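Local coordinates for protein transcriptional activator ToxR (Vibrio vulnificus, PDB 6UTC) that activates transcription as a membrane-spanning regulator, its periplasmic domain probably sensing bile salts and interacting with ToxS, at residues 58-64 against 75-80. Numbering follows the deposited sequence. Where two conformers were deposited one is given.
Sequences SAPVKVI and LNYIHT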
loop_
_atom_site.group_PDB
_atom_site.type_symbol
_atom_site.label_atom_id
_atom_site.label_comp_id
_atom_site.label_asym_id
_atom_site.label_seq_id
_atom_site.Cartn_x
_atom_site.Cartn_y
_atom_site.Cartn_z
ATOM N N SER A 58 6.502 13.010 -6.183
ATOM C CA SER A 58 5.699 12.668 -5.017
ATOM C C SER A 58 5.099 11.268 -5.075
ATOM O O SER A 58 4.401 10.877 -4.137
ATOM C CB SER A 58 4.592 13.703 -4.802
ATOM O OG SER A 58 5.136 14.923 -4.330
ATOM N N ALA A 59 5.337 10.512 -6.140
ATOM C CA ALA A 59 4.839 9.144 -6.179
ATOM C C ALA A 59 5.520 8.341 -5.075
ATOM O O ALA A 59 6.711 8.533 -4.812
ATOM C CB ALA A 59 5.147 8.497 -7.527
ATOM N N PRO A 60 4.799 7.455 -4.393
ATOM C CA PRO A 60 5.450 6.666 -3.350
ATOM C C PRO A 60 6.428 5.699 -3.984
ATOM O O PRO A 60 6.233 5.229 -5.110
ATOM C CB PRO A 60 4.282 5.920 -2.696
ATOM C CG PRO A 60 3.292 5.780 -3.805
ATOM C CD PRO A 60 3.386 7.077 -4.565
ATOM N N VAL A 61 7.510 5.431 -3.252
ATOM C CA VAL A 61 8.487 4.427 -3.656
ATOM C C VAL A 61 7.937 3.034 -3.397
ATOM O O VAL A 61 8.055 2.121 -4.227
ATOM C CB VAL A 61 9.809 4.650 -2.890
ATOM C CG1 VAL A 61 10.832 3.579 -3.260
ATOM C CG2 VAL A 61 10.364 6.056 -3.126
ATOM N N LYS A 62 7.319 2.850 -2.242
ATOM C CA LYS A 62 6.898 1.534 -1.823
ATOM C C LYS A 62 5.699 1.682 -0.923
ATOM O O LYS A 62 5.405 2.764 -0.403
ATOM C CB LYS A 62 8.023 0.778 -1.113
ATOM C CG LYS A 62 8.626 1.500 0.044
ATOM C CD LYS A 62 10.021 0.938 0.306
ATOM C CE LYS A 62 10.784 1.757 1.325
ATOM N NZ LYS A 62 12.180 1.247 1.438
ATOM N N VAL A 63 4.998 0.573 -0.772
ATOM C CA VAL A 63 3.905 0.450 0.175
ATOM C C VAL A 63 4.110 -0.855 0.925
ATOM O O VAL A 63 4.336 -1.908 0.309
ATOM C CB VAL A 63 2.509 0.568 -0.481
ATOM C CG1 VAL A 63 2.247 -0.527 -1.479
ATOM C CG2 VAL A 63 1.415 0.619 0.582
ATOM N N ILE A 64 4.123 -0.773 2.247
ATOM C CA ILE A 64 4.318 -1.939 3.097
ATOM C C ILE A 64 2.945 -2.412 3.532
ATOM O O ILE A 64 2.196 -1.663 4.174
ATOM C CB ILE A 64 5.172 -1.617 4.331
ATOM C CG1 ILE A 64 6.394 -0.773 3.956
ATOM C CG2 ILE A 64 5.532 -2.917 5.084
ATOM C CD1 ILE A 64 7.314 -1.409 3.000
ATOM N N LEU A 75 -1.690 -0.477 5.177
ATOM C CA LEU A 75 -0.797 -0.105 4.083
ATOM C C LEU A 75 -0.021 1.138 4.487
ATOM O O LEU A 75 -0.621 2.165 4.824
ATOM C CB LEU A 75 -1.590 0.186 2.809
ATOM C CG LEU A 75 -2.298 -1.016 2.197
ATOM C CD1 LEU A 75 -3.207 -0.590 1.051
ATOM C CD2 LEU A 75 -1.296 -2.049 1.719
ATOM N N ASN A 76 1.296 1.049 4.451
ATOM C CA ASN A 76 2.164 2.171 4.785
ATOM C C ASN A 76 2.844 2.640 3.504
ATOM O O ASN A 76 3.717 1.945 2.967
ATOM C CB ASN A 76 3.173 1.762 5.854
ATOM C CG ASN A 76 2.637 1.977 7.260
ATOM O OD1 ASN A 76 2.573 3.112 7.737
ATOM N ND2 ASN A 76 2.215 0.916 7.906
ATOM N N TYR A 77 2.426 3.802 3.014
ATOM C CA TYR A 77 3.014 4.395 1.819
ATOM C C TYR A 77 4.253 5.183 2.201
ATOM O O TYR A 77 4.185 6.079 3.056
ATOM C CB TYR A 77 2.000 5.322 1.163
ATOM C CG TYR A 77 0.949 4.588 0.370
ATOM C CD1 TYR A 77 1.181 4.241 -0.946
ATOM C CD2 TYR A 77 -0.260 4.230 0.944
ATOM C CE1 TYR A 77 0.233 3.562 -1.688
ATOM C CE2 TYR A 77 -1.221 3.547 0.208
ATOM C CZ TYR A 77 -0.961 3.230 -1.107
ATOM O OH TYR A 77 -1.910 2.548 -1.848
ATOM N N ILE A 78 5.372 4.851 1.576
ATOM C CA ILE A 78 6.650 5.486 1.853
ATOM C C ILE A 78 7.084 6.247 0.612
ATOM O O ILE A 78 7.073 5.705 -0.502
ATOM C CB ILE A 78 7.701 4.455 2.292
ATOM C CG1 ILE A 78 7.260 3.802 3.608
ATOM C CG2 ILE A 78 9.067 5.120 2.442
ATOM C CD1 ILE A 78 8.022 2.547 3.980
ATOM N N HIS A 79 7.425 7.508 0.808
ATOM C CA HIS A 79 7.867 8.389 -0.262
ATOM C C HIS A 79 9.380 8.567 -0.219
ATOM O O HIS A 79 10.065 8.120 0.699
ATOM C CB HIS A 79 7.142 9.730 -0.136
ATOM C CG HIS A 79 5.675 9.624 -0.392
ATOM N ND1 HIS A 79 5.092 10.032 -1.572
ATOM C CD2 HIS A 79 4.678 9.107 0.362
ATOM C CE1 HIS A 79 3.795 9.777 -1.526
ATOM N NE2 HIS A 79 3.519 9.210 -0.368
ATOM N N THR A 80 9.909 9.232 -1.245
ATOM C CA THR A 80 11.295 9.659 -1.161
ATOM C C THR A 80 11.452 10.595 0.036
ATOM O O THR A 80 10.493 11.227 0.488
ATOM C CB THR A 80 11.710 10.388 -2.442
ATOM O OG1 THR A 80 10.934 11.578 -2.579
ATOM C CG2 THR A 80 11.520 9.499 -3.674
HETATM O O HOH W 1 7.862 10.371 -3.218
HETATM O O HOH W 2 2.185 -1.930 6.906
#
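A classic beta bulge lies at the start of strand 62-67, in its antiparallel hairpin with strand 72-78: Val61 and Lys62 both face Ile78, whose carbonyl O accepts a hydrogen bond from Val61 N at 2.8 Å and, more weakly, one from Lys62 N. Beyond the bulge the ladder is regular. Ile78 N returns an almost straight hydrogen bond to Lys62 O (2.9 Å, 176° at the hydrogen), and Ile64 and Asn76 exchange hydrogen bonds both ways.

At the non-hydrogen-bonded pair, Val63 CG2 stands 3.7 Å from the centroid of the Tyr77 ring, practically on its normal, a CH-pi contact. Chi1 of 62° sets CG2 anti to the backbone N, which carries this methyl over the ring. Pro60 CG meets the ring's edge at Tyr77 CD1. Helix 40-52 covers this face of the mixed five-stranded sheet: Tyr50 stacks on the Tyr77 ring, and Cys46, disulfide-bonded to Cys103, also touches Tyr77; apolar and aromatic side chains suit such a buried face.

On the reverse face Ile78 CD1 packs against Ile64 CG1 (3.7 Å) and the extended aliphatic chain of Lys62, long enough to cover Ile78 before ending in its ammonium. Asn76 OD1 is hydrogen-bonded to Thr89 OG1; its ND2 donates to a water that in turn donates to Ile64 O.

On the other side of the bulge, Pro60 CB lies over the His79 imidazole, a CH-pi contact 4.2 Å from its centroid. Histidine's two ring nitrogens serve two partners: ND1 gives Ser58 O a weak, bent hydrogen bond (2.8 Å, 117°), and NE2 is hydrogen-bonded to Tyr50 OH.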